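PDB 3MYR: nickel-dependent hydrogenase large subunit from Allochromatium vinosum, which catalyses the oxidation of molecular hydrogen to reduce an acceptor, working at a nickel-iron centre as the large partner in a heterodimer with a small subunit. Local coordinates for residues G15-E20 with R547-F552; D260-A265 with L413-L418. All coordinates share one frame; numbering follows the deposited sequence.

Contact 1. Residues G15-E20 with R547-F552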
loop_
_atom_site.group_PDB
_atom_site.type_symbol
_atom_site.label_atom_id
_atom_site.label_comp_id
_atom_site.label_asym_id
_atom_site.label_seq_id
_atom_site.Cartn_x
_atom_site.Cartn_y
_atom_site.Cartn_z
ATOM N N GLY B 15 3.477 7.356 -1.671
ATOM C CA GLY B 15 2.809 8.568 -2.059
ATOM C C GLY B 15 3.557 9.841 -1.764
ATOM O O GLY B 15 4.767 9.840 -1.560
ATOM N N HIS B 16 2.820 10.951 -1.725
ATOM C CA HIS B 16 3.426 12.265 -1.926
ATOM C C HIS B 16 3.257 13.156 -0.715
ATOM O O HIS B 16 2.186 13.729 -0.524
ATOM C CB HIS B 16 2.803 12.927 -3.178
ATOM C CG HIS B 16 3.242 12.262 -4.441
ATOM N ND1 HIS B 16 2.417 11.429 -5.181
ATOM C CD2 HIS B 16 4.469 12.156 -4.991
ATOM C CE1 HIS B 16 3.089 10.955 -6.220
ATOM N NE2 HIS B 16 4.345 11.355 -6.103
ATOM N N LEU B 17 4.303 13.258 0.094
ATOM C CA LEU B 17 4.229 13.931 1.366
ATOM C C LEU B 17 5.324 14.984 1.444
ATOM O O LEU B 17 6.479 14.739 1.132
ATOM C CB LEU B 17 4.341 12.958 2.530
ATOM C CG LEU B 17 4.309 13.497 3.994
ATOM C CD1 LEU B 17 2.926 14.040 4.431
ATOM C CD2 LEU B 17 4.754 12.399 5.029
ATOM N N ARG B 18 4.925 16.144 1.939
ATOM C CA ARG B 18 5.835 17.268 2.171
ATOM C C ARG B 18 5.716 17.594 3.694
ATOM O O ARG B 18 4.581 17.624 4.230
ATOM C CB ARG B 18 5.400 18.488 1.309
ATOM C CG ARG B 18 5.959 19.873 1.812
ATOM C CD ARG B 18 5.451 20.943 0.869
ATOM N NE ARG B 18 6.201 22.200 0.957
ATOM C CZ ARG B 18 7.101 22.632 0.079
ATOM N NH1 ARG B 18 7.398 21.893 -0.994
ATOM N NH2 ARG B 18 7.670 23.839 0.257
ATOM N N ILE B 19 6.855 17.739 4.378
ATOM C CA ILE B 19 6.897 18.255 5.752
ATOM C C ILE B 19 7.546 19.627 5.750
ATOM O O ILE B 19 8.610 19.809 5.110
ATOM C CB ILE B 19 7.726 17.317 6.679
ATOM C CG1 ILE B 19 7.126 15.893 6.696
ATOM C CG2 ILE B 19 7.832 17.909 8.120
ATOM C CD1 ILE B 19 5.789 15.824 7.371
ATOM N N GLU B 20 6.907 20.606 6.433
ATOM C CA GLU B 20 7.564 21.886 6.715
ATOM C C GLU B 20 7.691 22.001 8.224
ATOM O O GLU B 20 6.809 21.532 8.963
ATOM C CB GLU B 20 6.761 23.040 6.102
ATOM C CG GLU B 20 6.804 22.941 4.555
ATOM C CD GLU B 20 6.245 24.188 3.832
ATOM O OE1 GLU B 20 6.190 24.212 2.562
ATOM O OE2 GLU B 20 5.861 25.135 4.537
ATOM N N ARG B 547 12.947 9.452 10.760
ATOM C CA ARG B 547 12.750 8.322 11.680
ATOM C C ARG B 547 11.341 8.308 12.245
ATOM O O ARG B 547 10.731 7.268 12.301
ATOM C CB ARG B 547 13.752 8.409 12.857
ATOM C CG ARG B 547 15.075 7.905 12.500
ATOM C CD ARG B 547 16.118 8.156 13.603
ATOM N NE ARG B 547 17.372 7.614 13.152
ATOM C CZ ARG B 547 18.463 7.448 13.885
ATOM N NH1 ARG B 547 18.528 7.881 15.138
ATOM N NH2 ARG B 547 19.515 6.892 13.321
ATOM N N THR B 548 10.840 9.474 12.663
ATOM C CA THR B 548 9.537 9.590 13.296
ATOM C C THR B 548 8.414 9.528 12.271
ATOM O O THR B 548 7.450 8.722 12.425
ATOM C CB THR B 548 9.454 10.849 14.161
ATOM O OG1 THR B 548 10.247 10.654 15.335
ATOM C CG2 THR B 548 7.993 11.159 14.642
ATOM N N ILE B 549 8.587 10.238 11.162
ATOM C CA ILE B 549 7.524 10.180 10.124
ATOM C C ILE B 549 7.393 8.705 9.624
ATOM O O ILE B 549 6.306 8.180 9.549
ATOM C CB ILE B 549 7.768 11.217 8.973
ATOM C CG1 ILE B 549 7.536 12.681 9.440
ATOM C CG2 ILE B 549 6.904 10.942 7.734
ATOM C CD1 ILE B 549 6.226 12.970 10.124
ATOM N N HIS B 550 8.513 8.036 9.346
ATOM C CA HIS B 550 8.459 6.663 8.807
ATOM C C HIS B 550 7.864 5.716 9.851
ATOM O O HIS B 550 7.220 4.726 9.502
ATOM C CB HIS B 550 9.846 6.163 8.418
ATOM C CG HIS B 550 10.393 6.796 7.176
ATOM N ND1 HIS B 550 11.736 7.079 7.013
ATOM C CD2 HIS B 550 9.791 7.139 6.009
ATOM C CE1 HIS B 550 11.931 7.572 5.799
ATOM N NE2 HIS B 550 10.769 7.623 5.173
ATOM N N SER B 551 8.020 6.028 11.141
ATOM C CA SER B 551 7.457 5.119 12.148
ATOM C C SER B 551 5.934 5.028 12.053
ATOM O O SER B 551 5.378 4.074 12.560
ATOM C CB SER B 551 7.856 5.506 13.591
ATOM O OG SER B 551 7.218 6.724 14.027
ATOM N N PHE B 552 5.264 6.046 11.508
ATOM C CA PHE B 552 3.799 5.964 11.248
ATOM C C PHE B 552 3.435 5.187 9.982
ATOM O O PHE B 552 2.246 4.978 9.715
ATOM C CB PHE B 552 3.159 7.393 11.130
ATOM C CG PHE B 552 3.067 8.132 12.427
ATOM C CD1 PHE B 552 1.929 8.023 13.211
ATOM C CD2 PHE B 552 4.074 9.040 12.813
ATOM C CE1 PHE B 552 1.773 8.738 14.398
ATOM C CE2 PHE B 552 3.947 9.764 14.021
ATOM C CZ PHE B 552 2.812 9.631 14.807
#
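Ile549 carries one side of this contact alone, offering each of its two branches to a different residue of the strand. Its CG2 methyl meets Leu17, whose side chain slants across it, with Leu17 CD2 lying 3.7 Å from Ile549 CG2. The longer branch ends at Ile19, approached tip to tip: Ile19 CD1 stands 4.0 Å from Ile549 CD1 and only slightly farther from Ile549 CG1. Leu17 gets there because its CG is anti to the backbone N (chi1 179°), which extends the isobutyl group toward the helix. The backbones stay well separated, the nearest CA atoms, those of Ile19 and Ile549, being 9.2 Å apart, so the gap is bridged by the ends of aliphatic side chains. Arg18 and Glu20 alternate onto the strand's other face and form a salt bridge there. Helix 543-551 comes shortly before Cys555, a predicted nickel ligand whose side chain is about 9 Å from that of Leu17. The contact therefore packs the N-terminal sheet on the helix leading into the C-terminal metal-binding segment. Strand 17-24 is the middle strand of that antiparallel three-stranded sheet, and Leu530 of helix 525-531 packs on both isoleucines.

Contact 2. Residues D260-A265 with L413-L418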
loop_
_atom_site.group_PDB
_atom_site.type_symbol
_atom_site.label_atom_id
_atom_site.label_comp_id
_atom_site.label_asym_id
_atom_site.label_seq_id
_atom_site.Cartn_x
_atom_site.Cartn_y
_atom_site.Cartn_z
ATOM N N ASP B 260 15.460 -8.691 14.993
ATOM C CA ASP B 260 16.192 -7.518 14.440
ATOM C C ASP B 260 15.620 -6.255 15.016
ATOM O O ASP B 260 16.366 -5.401 15.420
ATOM C CB ASP B 260 16.039 -7.376 12.919
ATOM C CG ASP B 260 16.925 -8.349 12.134
ATOM O OD1 ASP B 260 17.694 -9.143 12.740
ATOM O OD2 ASP B 260 16.856 -8.312 10.891
ATOM N N THR B 261 14.301 -6.165 15.118
ATOM C CA THR B 261 13.688 -4.943 15.694
ATOM C C THR B 261 14.180 -4.737 17.149
ATOM O O THR B 261 14.526 -3.614 17.548
ATOM C CB THR B 261 12.130 -5.075 15.684
ATOM O OG1 THR B 261 11.701 -5.187 14.320
ATOM C CG2 THR B 261 11.498 -3.845 16.230
ATOM N N LEU B 262 14.190 -5.823 17.928
ATOM C CA LEU B 262 14.619 -5.729 19.320
ATOM C C LEU B 262 16.107 -5.402 19.464
ATOM O O LEU B 262 16.434 -4.520 20.251
ATOM C CB LEU B 262 14.251 -6.977 20.167
ATOM C CG LEU B 262 12.756 -7.376 20.181
ATOM C CD1 LEU B 262 12.506 -8.682 21.022
ATOM C CD2 LEU B 262 11.849 -6.276 20.651
ATOM N N ALA B 263 16.988 -6.080 18.712
ATOM C CA ALA B 263 18.429 -5.819 18.767
ATOM C C ALA B 263 18.711 -4.349 18.365
ATOM O O ALA B 263 19.493 -3.682 19.029
ATOM C CB ALA B 263 19.216 -6.754 17.850
ATOM N N ILE B 264 18.074 -3.863 17.299
ATOM C CA ILE B 264 18.285 -2.452 16.838
ATOM C C ILE B 264 17.752 -1.423 17.846
ATOM O O ILE B 264 18.467 -0.468 18.201
ATOM C CB ILE B 264 17.721 -2.220 15.423
ATOM C CG1 ILE B 264 18.651 -2.912 14.420
ATOM C CG2 ILE B 264 17.646 -0.709 15.040
ATOM C CD1 ILE B 264 18.037 -3.095 13.026
ATOM N N ALA B 265 16.576 -1.702 18.434
ATOM C CA ALA B 265 16.000 -0.824 19.449
ATOM C C ALA B 265 16.954 -0.522 20.625
ATOM O O ALA B 265 16.905 0.571 21.215
ATOM C CB ALA B 265 14.697 -1.465 19.997
ATOM N N LEU B 413 9.616 -4.479 26.963
ATOM C CA LEU B 413 10.020 -3.309 27.779
ATOM C C LEU B 413 11.076 -3.744 28.787
ATOM O O LEU B 413 12.038 -3.021 29.111
ATOM C CB LEU B 413 8.816 -2.740 28.562
ATOM C CG LEU B 413 7.786 -2.056 27.666
ATOM C CD1 LEU B 413 6.561 -1.649 28.485
ATOM C CD2 LEU B 413 8.473 -0.860 27.001
ATOM N N SER B 414 10.889 -4.948 29.292
ATOM C CA SER B 414 11.857 -5.454 30.212
ATOM C C SER B 414 13.277 -5.694 29.572
ATOM O O SER B 414 14.297 -5.339 30.175
ATOM C CB SER B 414 11.267 -6.646 30.977
ATOM O OG SER B 414 12.259 -7.602 31.283
ATOM N N ARG B 415 13.336 -6.258 28.365
ATOM C CA ARG B 415 14.598 -6.440 27.683
ATOM C C ARG B 415 15.294 -5.102 27.473
ATOM O O ARG B 415 16.486 -5.048 27.503
ATOM C CB ARG B 415 14.404 -7.013 26.278
ATOM C CG ARG B 415 13.819 -8.383 26.231
ATOM C CD ARG B 415 13.944 -8.891 24.779
ATOM N NE ARG B 415 15.363 -8.979 24.411
ATOM C CZ ARG B 415 15.914 -10.049 23.836
ATOM N NH1 ARG B 415 15.147 -11.090 23.520
ATOM N NH2 ARG B 415 17.218 -10.063 23.561
ATOM N N LEU B 416 14.543 -4.061 27.118
ATOM C CA LEU B 416 15.100 -2.749 26.794
ATOM C C LEU B 416 15.353 -1.944 28.038
ATOM O O LEU B 416 15.928 -0.856 27.965
ATOM C CB LEU B 416 14.143 -1.989 25.872
ATOM C CG LEU B 416 14.073 -2.747 24.530
ATOM C CD1 LEU B 416 13.002 -2.183 23.657
ATOM C CD2 LEU B 416 15.480 -2.698 23.780
ATOM N N ASP B 417 14.850 -2.460 29.163
ATOM C CA ASP B 417 14.816 -1.749 30.439
ATOM C C ASP B 417 14.073 -0.419 30.307
ATOM O O ASP B 417 14.606 0.614 30.627
ATOM C CB ASP B 417 16.263 -1.552 30.980
ATOM C CG ASP B 417 16.286 -0.970 32.416
ATOM O OD1 ASP B 417 15.333 -1.263 33.204
ATOM O OD2 ASP B 417 17.192 -0.141 32.735
ATOM N N LEU B 418 12.850 -0.421 29.781
ATOM C CA LEU B 418 12.137 0.836 29.587
ATOM C C LEU B 418 10.819 0.771 30.354
ATOM O O LEU B 418 10.260 -0.304 30.530
ATOM C CB LEU B 418 11.838 1.040 28.094
ATOM C CG LEU B 418 13.032 1.341 27.180
ATOM C CD1 LEU B 418 12.571 1.237 25.745
ATOM C CD2 LEU B 418 13.664 2.747 27.489
#
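Leu416 reaches across to helix 236-265 and meets Ala265 and the backbone of Leu262 with its two end methyls. From CB, the chain runs to CG with CG anti to the carbonyl carbon (chi1 -66°); neither CB nor CG comes within 4.2 Å of the opposing segment. The fork at CG makes the contact. Leu416 CD1 lies 4.1 Å from Ala265 CB, and Leu416 CD2 is equally distant from that same methyl, so Ala265 sits before the cleft of the fork. CD2 has a second neighbour, Leu262 O, also at 4.1 Å, a van der Waals approach to the helix backbone. The closest CA pair, Ala265 and Leu416 at 7.6 Å, falls where the alanine methyl faces the leucine fork.

Leu416 lies in the last turn of helix 403-416, which finishes in a Schellman motif. Asp417 takes positive phi (57°), and Leu418 N bonds back to Leu413 O at 2.8 Å; a second bond, from Asp417 N to Ser414 O, is weak. Lys269 NZ donates to Leu416 O at this helix end, and Leu418, past the turn, touches Leu427 of helix 426-456, which also meets Ala265.

Toward the solvent side, Leu262 and Arg415 cross at about a right angle, with Leu262 CD1 4.0 Å from Arg415 CD. The arginine chain bends at chi3 (62°), and Leu262 CD1 lies obliquely to its guanidinium. Because Arg415 is exposed and also touches a crystal neighbour, the lattice may have influenced the pose of its outer end. On another side of helix 236-265, Asp260 OD2 is hydrogen-bonded to Tyr109 OH.

Overall arrangement
From the N terminus, after the short strand 5-7, the chain forms strand 17-24, which supplies one half of contact 1. Its partner arrives only with helix 543-551, after 526 intervening residues, so this contact closes a loop over most of the chain. Contact 2 is nested within that loop: helix 236-265 is met by the end of helix 403-416 after 147 residues that contain little helix. The centres of contacts 1 and 2 are about 24 Å apart, and contacts 1 and 2 do not touch. Helix 426-456 neighbours both, through Arg429 and Arg433 beside segment 547-552 and through Leu427 and Ala434 beside contact 2, so one helix runs past the C-terminal helix of contact 1 and the helix pair of contact 2.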